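Local coordinates for AHL synthase (Burkholderia glumae, PDB 3P2H), which probably catalyses the formation of N-acyl-L-homoserine lactone quorum-sensing signals from S-adenosyl-L-methionine and an acyl group delivered by acyl carrier protein, at residues A8-A13 / D48-V53; A17-Y22 / T52-G57. The protein carries 3 engineered substitutions. One frame throughout, in Å; residues are numbered along the deposited sequence.

Interaction 1: residues A8-A13 / D48-V53; sequences AGRLPA and DRDDTV
Gly9 and Arg10, on the loop between strand 2-6 and helix 13-30, meet Asp50 in a type I beta turn that runs from Arg49 to Thr52 and leads into strand 53-58. The contact lies on the surface of the autoinducer synthase fold, and its side chains meet in a two-pronged salt bridge. Arg10 presents the side of its guanidinium group: NE bonds to Asp50 OD1 (2.9 Å) and NH2 to Asp50 OD2 (3.0 Å), both oxygens lying near the guanidinium plane. The grip is not flat, because the two planar groups are turned 41° apart. Asp50 OD2 offers its syn lone pair, whereas OD1 is met from above the carboxylate plane. The long Arg10 chain runs alongside Asp50 and bends at chi3 (-55°), which brings NE and NH2 round to the acid. Arginine can span the surface between the loops, and a short acid on the turn offers it two oxygens.

Closer to the backbone, Gly9 passes over the turn so tightly that Gly9 CA makes a C-H...O contact with Asp50 O at 3.0 Å. Glycine suits this place, since at its positive phi (87°) a CB would be jammed against the carbonyl oxygen of Ala8. Where direct backbone bonds are absent, water 2 accepts from Gly9 N (2.8 Å) while donating to Asp50 O and Thr52 O.

The turn is braced from within. Thr52 N bonds to Arg49 O across it, and Arg49 also clasps Asp51 side-on in a second, nearly coplanar salt bridge; Arg75 is another partner of that acid. Threonine suits the last position of the turn because its short hydroxyl reaches back to the first residue, where Arg49 N donates to Thr52 OG1 at 2.7 Å.

Interaction 2: residues A17-Y22 / T52-G57; sequences AELGSY and TVYVLG
Leu19, halfway along segment 17-22 of helix 13-30, meets Tyr54 and Leu56 on strand 53-58 and divides its two methyl groups between them. Its CG is anti to the backbone N (chi1 169°), which carries the fork away from the helix and toward the strand, while chi2 (66°) turns one branch to each partner. CD2 goes to the tyrosine. It sits over one face of the ring in a CH-pi contact, 4.0 Å from the centroid of the Tyr54 ring and displaced toward the rim, so that Tyr54 CD1 is its nearest atom at 3.7 Å. The two side chains cross at about a right angle.

CD1, the other branch, meets Leu56. Leu19 CD1 and Leu56 CD2 are 3.2 Å apart, tighter than ordinary van der Waals contact, so the methyls are pressed hard together. In Leu56, chi1 and chi2 together bring CD2 toward the helix, although its CB does not aim directly there. A branched aliphatic residue suits both positions: leucine is long enough to bridge helix and strand and has no polar atom to bury.

Tyr54 is held on both faces. Opposite Leu19, Thr52 CG2 lies 3.3 Å above the plane of the Tyr54 ring, again toward the rim. A tyrosine suits this place because its ring packs between methyls while its buried hydroxyl meets the carboxylate of Asp48, beyond the two segments. Val55, between Tyr54 and Leu56, points the other way, onto helix 120-133. Such alternation, with a helix on each side of a strand, is characteristic of the layered alpha/beta architecture of the acetyltransferase-like clan, to which this family belongs.

Overall arrangement
From the N terminus the chain leaves strand 2-6, passes through 8-13, climbs helix 13-30 through 17-22, then returns through 48-53 into strand 53-58. Interaction 1 closes the longer loop, between 8-13 and 48-53; interaction 2 closes a shorter one, from 17-22 to 52-57. The starts and ends alternate along the chain, so the two closures cross and do not nest, and they share Thr52 and Val53. Between them Leu11 CD1 packs against the Tyr54 ring and Leu19, while Asp48 OD1 probably hydrogen-bonds to Tyr54 OH (2.6 Å). Residues beside the surface salt bridge, Leu11 and Asp48, thus reach the buried layer of interaction 2, joining the loop, helix 13-30 and strand 53-58.

Interaction 1: residues A8-A13 / D48-V53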
ATOM      1  N   ALA A   8      10.086  -7.412  10.367  1.00 20.38           N
ATOM      2  CA  ALA A   8      10.625  -8.200  11.470  1.00 20.70           C
ATOM      3  C   ALA A   8       9.670  -8.358  12.653  1.00 21.83           C
ATOM      4  O   ALA A   8      10.108  -8.435  13.800  1.00 23.16           O
ATOM      5  CB  ALA A   8      11.938  -7.579  11.950  1.00 20.02           C
ATOM      6  N   GLY A   9       8.373  -8.410  12.383  1.00 21.93           N
ATOM      7  CA  GLY A   9       7.420  -8.545  13.469  1.00 21.55           C
ATOM      8  C   GLY A   9       7.047  -7.183  14.017  1.00 22.17           C
ATOM      9  O   GLY A   9       7.139  -6.181  13.309  1.00 21.76           O
ATOM     10  N   ARG A  10       6.642  -7.133  15.284  1.00 21.05           N
ATOM     11  CA  ARG A  10       6.242  -5.873  15.898  1.00 21.75           C
ATOM     12  C   ARG A  10       7.262  -4.742  15.679  1.00 21.74           C
ATOM     13  O   ARG A  10       8.453  -4.881  15.981  1.00 22.04           O
ATOM     14  CB  ARG A  10       6.001  -6.082  17.394  1.00 21.37           C
ATOM     15  CG  ARG A  10       5.414  -4.875  18.113  1.00 23.42           C
ATOM     16  CD  ARG A  10       5.097  -5.227  19.559  1.00 24.82           C
ATOM     17  NE  ARG A  10       4.224  -6.395  19.623  1.00 25.42           N
ATOM     18  CZ  ARG A  10       3.865  -7.003  20.746  1.00 27.33           C
ATOM     19  NH1 ARG A  10       4.305  -6.558  21.919  1.00 28.09           N
ATOM     20  NH2 ARG A  10       3.064  -8.057  20.698  1.00 28.44           N
ATOM     21  N   LEU A  11       6.778  -3.622  15.154  1.00 20.57           N
ATOM     22  CA  LEU A  11       7.617  -2.457  14.888  1.00 19.70           C
ATOM     23  C   LEU A  11       8.208  -1.897  16.168  1.00 20.45           C
ATOM     24  O   LEU A  11       7.575  -1.936  17.223  1.00 18.30           O
ATOM     25  CB  LEU A  11       6.800  -1.339  14.236  1.00 19.68           C
ATOM     26  CG  LEU A  11       6.422  -1.396  12.760  1.00 19.64           C
ATOM     27  CD1 LEU A  11       5.539  -0.191  12.431  1.00 20.80           C
ATOM     28  CD2 LEU A  11       7.683  -1.383  11.904  1.00 18.39           C
ATOM     29  N   PRO A  12       9.440  -1.377  16.096  1.00 19.82           N
ATOM     30  CA  PRO A  12       9.997  -0.821  17.327  1.00 19.96           C
ATOM     31  C   PRO A  12       9.135   0.392  17.686  1.00 19.75           C
ATOM     32  O   PRO A  12       8.620   1.076  16.805  1.00 17.25           O
ATOM     33  CB  PRO A  12      11.428  -0.458  16.934  1.00 20.08           C
ATOM     34  CG  PRO A  12      11.352  -0.253  15.452  1.00 21.84           C
ATOM     35  CD  PRO A  12      10.415  -1.330  14.993  1.00 19.44           C
ATOM     36  N   ALA A  13       8.958   0.629  18.981  1.00 18.90           N
ATOM     37  CA  ALA A  13       8.138   1.735  19.470  1.00 19.27           C
ATOM     38  C   ALA A  13       8.282   3.066  18.730  1.00 18.51           C
ATOM     39  O   ALA A  13       7.282   3.658  18.314  1.00 18.41           O
ATOM     40  CB  ALA A  13       8.401   1.951  20.964  1.00 20.65           C
ATOM     41  N   ASP A  48      -3.197  -3.408  11.415  1.00 17.63           N
ATOM     42  CA  ASP A  48      -1.840  -3.101  11.840  1.00 18.57           C
ATOM     43  C   ASP A  48      -1.525  -4.112  12.939  1.00 18.36           C
ATOM     44  O   ASP A  48      -1.907  -3.927  14.089  1.00 17.26           O
ATOM     45  CB  ASP A  48      -1.769  -1.668  12.364  1.00 16.86           C
ATOM     46  CG  ASP A  48      -1.930  -0.647  11.259  1.00 16.67           C
ATOM     47  OD1 ASP A  48      -1.118  -0.678  10.315  1.00 16.64           O
ATOM     48  OD2 ASP A  48      -2.866   0.175  11.326  1.00 16.60           O
ATOM     49  N   ARG A  49      -0.844  -5.191  12.562  1.00 18.57           N
ATOM     50  CA  ARG A  49      -0.513  -6.277  13.483  1.00 19.13           C
ATOM     51  C   ARG A  49       0.987  -6.550  13.516  1.00 18.98           C
ATOM     52  O   ARG A  49       1.746  -5.985  12.732  1.00 18.32           O
ATOM     53  CB  ARG A  49      -1.236  -7.556  13.050  1.00 17.57           C
ATOM     54  CG  ARG A  49      -2.697  -7.357  12.665  1.00 17.44           C
ATOM     55  CD  ARG A  49      -3.357  -8.669  12.222  1.00 18.33           C
ATOM     56  NE  ARG A  49      -2.654  -9.302  11.105  1.00 17.04           N
ATOM     57  CZ  ARG A  49      -3.164  -9.482   9.889  1.00 17.91           C
ATOM     58  NH1 ARG A  49      -4.399  -9.076   9.610  1.00 16.27           N
ATOM     59  NH2 ARG A  49      -2.436 -10.072   8.947  1.00 15.97           N
ATOM     60  N   ASP A  50       1.408  -7.435  14.411  1.00 18.43           N
ATOM     61  CA  ASP A  50       2.823  -7.761  14.517  1.00 19.37           C
ATOM     62  C   ASP A  50       3.360  -8.300  13.199  1.00 19.33           C
ATOM     63  O   ASP A  50       4.520  -8.068  12.861  1.00 18.72           O
ATOM     64  CB  ASP A  50       3.072  -8.813  15.603  1.00 20.34           C
ATOM     65  CG  ASP A  50       2.836  -8.287  17.007  1.00 22.33           C
ATOM     66  OD1 ASP A  50       2.758  -7.053  17.203  1.00 21.77           O
ATOM     67  OD2 ASP A  50       2.745  -9.125  17.929  1.00 23.50           O
ATOM     68  N   ASP A  51       2.514  -9.017  12.458  1.00 19.11           N
ATOM     69  CA  ASP A  51       2.931  -9.615  11.190  1.00 19.41           C
ATOM     70  C   ASP A  51       2.806  -8.702   9.967  1.00 17.65           C
ATOM     71  O   ASP A  51       3.233  -9.063   8.870  1.00 16.38           O
ATOM     72  CB  ASP A  51       2.157 -10.922  10.953  1.00 19.76           C
ATOM     73  CG  ASP A  51       0.686 -10.695  10.671  1.00 21.99           C
ATOM     74  OD1 ASP A  51       0.267 -10.924   9.517  1.00 22.82           O
ATOM     75  OD2 ASP A  51      -0.052 -10.285  11.593  1.00 19.43           O
ATOM     76  N   THR A  52       2.236  -7.516  10.160  1.00 16.60           N
ATOM     77  CA  THR A  52       2.067  -6.572   9.062  1.00 14.40           C
ATOM     78  C   THR A  52       3.425  -6.112   8.550  1.00 14.77           C
ATOM     79  O   THR A  52       4.353  -5.927   9.330  1.00 13.38           O
ATOM     80  CB  THR A  52       1.263  -5.336   9.513  1.00 13.65           C
ATOM     81  OG1 THR A  52      -0.011  -5.757  10.014  1.00 14.58           O
ATOM     82  CG2 THR A  52       1.049  -4.383   8.349  1.00 10.94           C
ATOM     83  N   VAL A  53       3.542  -5.947   7.236  1.00 13.77           N
ATOM     84  CA  VAL A  53       4.793  -5.492   6.633  1.00 14.19           C
ATOM     85  C   VAL A  53       4.623  -4.024   6.264  1.00 14.99           C
ATOM     86  O   VAL A  53       3.575  -3.634   5.748  1.00 13.52           O
ATOM     87  CB  VAL A  53       5.141  -6.310   5.362  1.00 16.62           C
ATOM     88  CG1 VAL A  53       6.383  -5.744   4.687  1.00 16.24           C
ATOM     89  CG2 VAL A  53       5.367  -7.766   5.741  1.00 16.06           C
TER
HETATM   90  O   HOH W   1       4.449  -4.908  12.422  1.00 23.55           O
HETATM   91  O   HOH W   2       6.574  -7.898  10.300  1.00 25.44           O

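Interaction 2: residues A17-Y22 / T52-G57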
ATOM      1  N   ALA A  17       5.395   4.990  16.359  1.00 16.71           N
ATOM      2  CA  ALA A  17       4.910   6.334  16.653  1.00 17.33           C
ATOM      3  C   ALA A  17       5.113   7.264  15.456  1.00 17.58           C
ATOM      4  O   ALA A  17       4.214   8.005  15.069  1.00 17.53           O
ATOM      5  CB  ALA A  17       5.626   6.890  17.876  1.00 18.84           C
ATOM      6  N   GLU A  18       6.297   7.205  14.863  1.00 18.30           N
ATOM      7  CA  GLU A  18       6.621   8.046  13.720  1.00 18.95           C
ATOM      8  C   GLU A  18       5.743   7.737  12.501  1.00 18.60           C
ATOM      9  O   GLU A  18       5.279   8.649  11.811  1.00 17.30           O
ATOM     10  CB  GLU A  18       8.101   7.873  13.377  1.00 21.11           C
ATOM     11  CG  GLU A  18       8.587   8.728  12.235  1.00 23.28           C
ATOM     12  CD  GLU A  18      10.073   8.582  12.013  1.00 24.96           C
ATOM     13  OE1 GLU A  18      10.627   7.530  12.401  1.00 25.21           O
ATOM     14  OE2 GLU A  18      10.681   9.513  11.439  1.00 25.55           O
ATOM     15  N   LEU A  19       5.521   6.455  12.235  1.00 17.41           N
ATOM     16  CA  LEU A  19       4.687   6.050  11.110  1.00 17.03           C
ATOM     17  C   LEU A  19       3.236   6.402  11.397  1.00 16.97           C
ATOM     18  O   LEU A  19       2.512   6.854  10.511  1.00 16.27           O
ATOM     19  CB  LEU A  19       4.789   4.542  10.872  1.00 17.09           C
ATOM     20  CG  LEU A  19       3.753   3.979   9.892  1.00 17.75           C
ATOM     21  CD1 LEU A  19       3.999   4.540   8.500  1.00 16.21           C
ATOM     22  CD2 LEU A  19       3.839   2.454   9.874  1.00 19.14           C
ATOM     23  N   GLY A  20       2.817   6.176  12.639  1.00 16.68           N
ATOM     24  CA  GLY A  20       1.452   6.474  13.024  1.00 16.59           C
ATOM     25  C   GLY A  20       1.127   7.944  12.852  1.00 16.47           C
ATOM     26  O   GLY A  20       0.012   8.299  12.478  1.00 16.73           O
ATOM     27  N   SER A  21       2.106   8.798  13.130  1.00 16.06           N
ATOM     28  CA  SER A  21       1.931  10.239  13.009  1.00 17.15           C
ATOM     29  C   SER A  21       1.854  10.626  11.541  1.00 17.93           C
ATOM     30  O   SER A  21       1.033  11.457  11.151  1.00 18.68           O
ATOM     31  CB  SER A  21       3.100  10.973  13.674  1.00 18.71           C
ATOM     32  OG  SER A  21       2.941  12.383  13.581  1.00 21.73           O
ATOM     33  N   TYR A  22       2.714  10.026  10.722  1.00 17.25           N
ATOM     34  CA  TYR A  22       2.706  10.335   9.302  1.00 16.33           C
ATOM     35  C   TYR A  22       1.383   9.899   8.695  1.00 16.67           C
ATOM     36  O   TYR A  22       0.813  10.605   7.869  1.00 16.71           O
ATOM     37  CB  TYR A  22       3.845   9.632   8.576  1.00 15.64           C
ATOM     38  CG  TYR A  22       3.829   9.899   7.090  1.00 17.08           C
ATOM     39  CD1 TYR A  22       4.176  11.154   6.580  1.00 15.40           C
ATOM     40  CD2 TYR A  22       3.444   8.910   6.192  1.00 15.16           C
ATOM     41  CE1 TYR A  22       4.140  11.406   5.210  1.00 16.64           C
ATOM     42  CE2 TYR A  22       3.404   9.153   4.826  1.00 15.53           C
ATOM     43  CZ  TYR A  22       3.753  10.399   4.341  1.00 15.64           C
ATOM     44  OH  TYR A  22       3.712  10.631   2.992  1.00 14.58           O
ATOM     45  N   THR A  52       2.236  -7.516  10.160  1.00 16.60           N
ATOM     46  CA  THR A  52       2.067  -6.572   9.062  1.00 14.40           C
ATOM     47  C   THR A  52       3.425  -6.112   8.550  1.00 14.77           C
ATOM     48  O   THR A  52       4.353  -5.927   9.330  1.00 13.38           O
ATOM     49  CB  THR A  52       1.263  -5.336   9.513  1.00 13.65           C
ATOM     50  OG1 THR A  52      -0.011  -5.757  10.014  1.00 14.58           O
ATOM     51  CG2 THR A  52       1.049  -4.383   8.349  1.00 10.94           C
ATOM     52  N   VAL A  53       3.542  -5.947   7.236  1.00 13.77           N
ATOM     53  CA  VAL A  53       4.793  -5.492   6.633  1.00 14.19           C
ATOM     54  C   VAL A  53       4.623  -4.024   6.264  1.00 14.99           C
ATOM     55  O   VAL A  53       3.575  -3.634   5.748  1.00 13.52           O
ATOM     56  CB  VAL A  53       5.141  -6.310   5.362  1.00 16.62           C
ATOM     57  CG1 VAL A  53       6.383  -5.744   4.687  1.00 16.24           C
ATOM     58  CG2 VAL A  53       5.367  -7.766   5.741  1.00 16.06           C
ATOM     59  N   TYR A  54       5.640  -3.213   6.542  1.00 14.31           N
ATOM     60  CA  TYR A  54       5.569  -1.782   6.243  1.00 15.37           C
ATOM     61  C   TYR A  54       6.736  -1.253   5.423  1.00 16.27           C
ATOM     62  O   TYR A  54       7.876  -1.704   5.554  1.00 17.37           O
ATOM     63  CB  TYR A  54       5.514  -0.960   7.533  1.00 14.19           C
ATOM     64  CG  TYR A  54       4.320  -1.220   8.412  1.00 14.00           C
ATOM     65  CD1 TYR A  54       3.066  -0.700   8.096  1.00 14.11           C
ATOM     66  CD2 TYR A  54       4.448  -1.986   9.568  1.00 13.46           C
ATOM     67  CE1 TYR A  54       1.964  -0.935   8.915  1.00 15.17           C
ATOM     68  CE2 TYR A  54       3.359  -2.229  10.394  1.00 14.66           C
ATOM     69  CZ  TYR A  54       2.123  -1.705  10.065  1.00 15.36           C
ATOM     70  OH  TYR A  54       1.053  -1.951  10.891  1.00 15.95           O
ATOM     71  N   VAL A  55       6.433  -0.272   4.584  1.00 16.12           N
ATOM     72  CA  VAL A  55       7.437   0.378   3.770  1.00 15.25           C
ATOM     73  C   VAL A  55       7.380   1.853   4.151  1.00 16.04           C
ATOM     74  O   VAL A  55       6.302   2.441   4.174  1.00 15.77           O
ATOM     75  CB  VAL A  55       7.131   0.254   2.258  1.00 17.50           C
ATOM     76  CG1 VAL A  55       8.211   0.982   1.447  1.00 15.19           C
ATOM     77  CG2 VAL A  55       7.045  -1.210   1.854  1.00 16.16           C
ATOM     78  N   LEU A  56       8.526   2.439   4.478  1.00 15.70           N
ATOM     79  CA  LEU A  56       8.580   3.859   4.820  1.00 15.95           C
ATOM     80  C   LEU A  56       9.584   4.539   3.901  1.00 15.88           C
ATOM     81  O   LEU A  56      10.655   4.000   3.639  1.00 14.99           O
ATOM     82  CB  LEU A  56       9.031   4.083   6.273  1.00 18.24           C
ATOM     83  CG  LEU A  56       8.292   3.447   7.451  1.00 20.34           C
ATOM     84  CD1 LEU A  56       8.662   4.197   8.722  1.00 20.32           C
ATOM     85  CD2 LEU A  56       6.799   3.509   7.239  1.00 23.23           C
ATOM     86  N   GLY A  57       9.227   5.712   3.402  1.00 16.74           N
ATOM     87  CA  GLY A  57      10.141   6.454   2.555  1.00 16.43           C
ATOM     88  C   GLY A  57      10.610   7.620   3.397  1.00 15.40           C
ATOM     89  O   GLY A  57       9.803   8.203   4.113  1.00 16.84           O
TER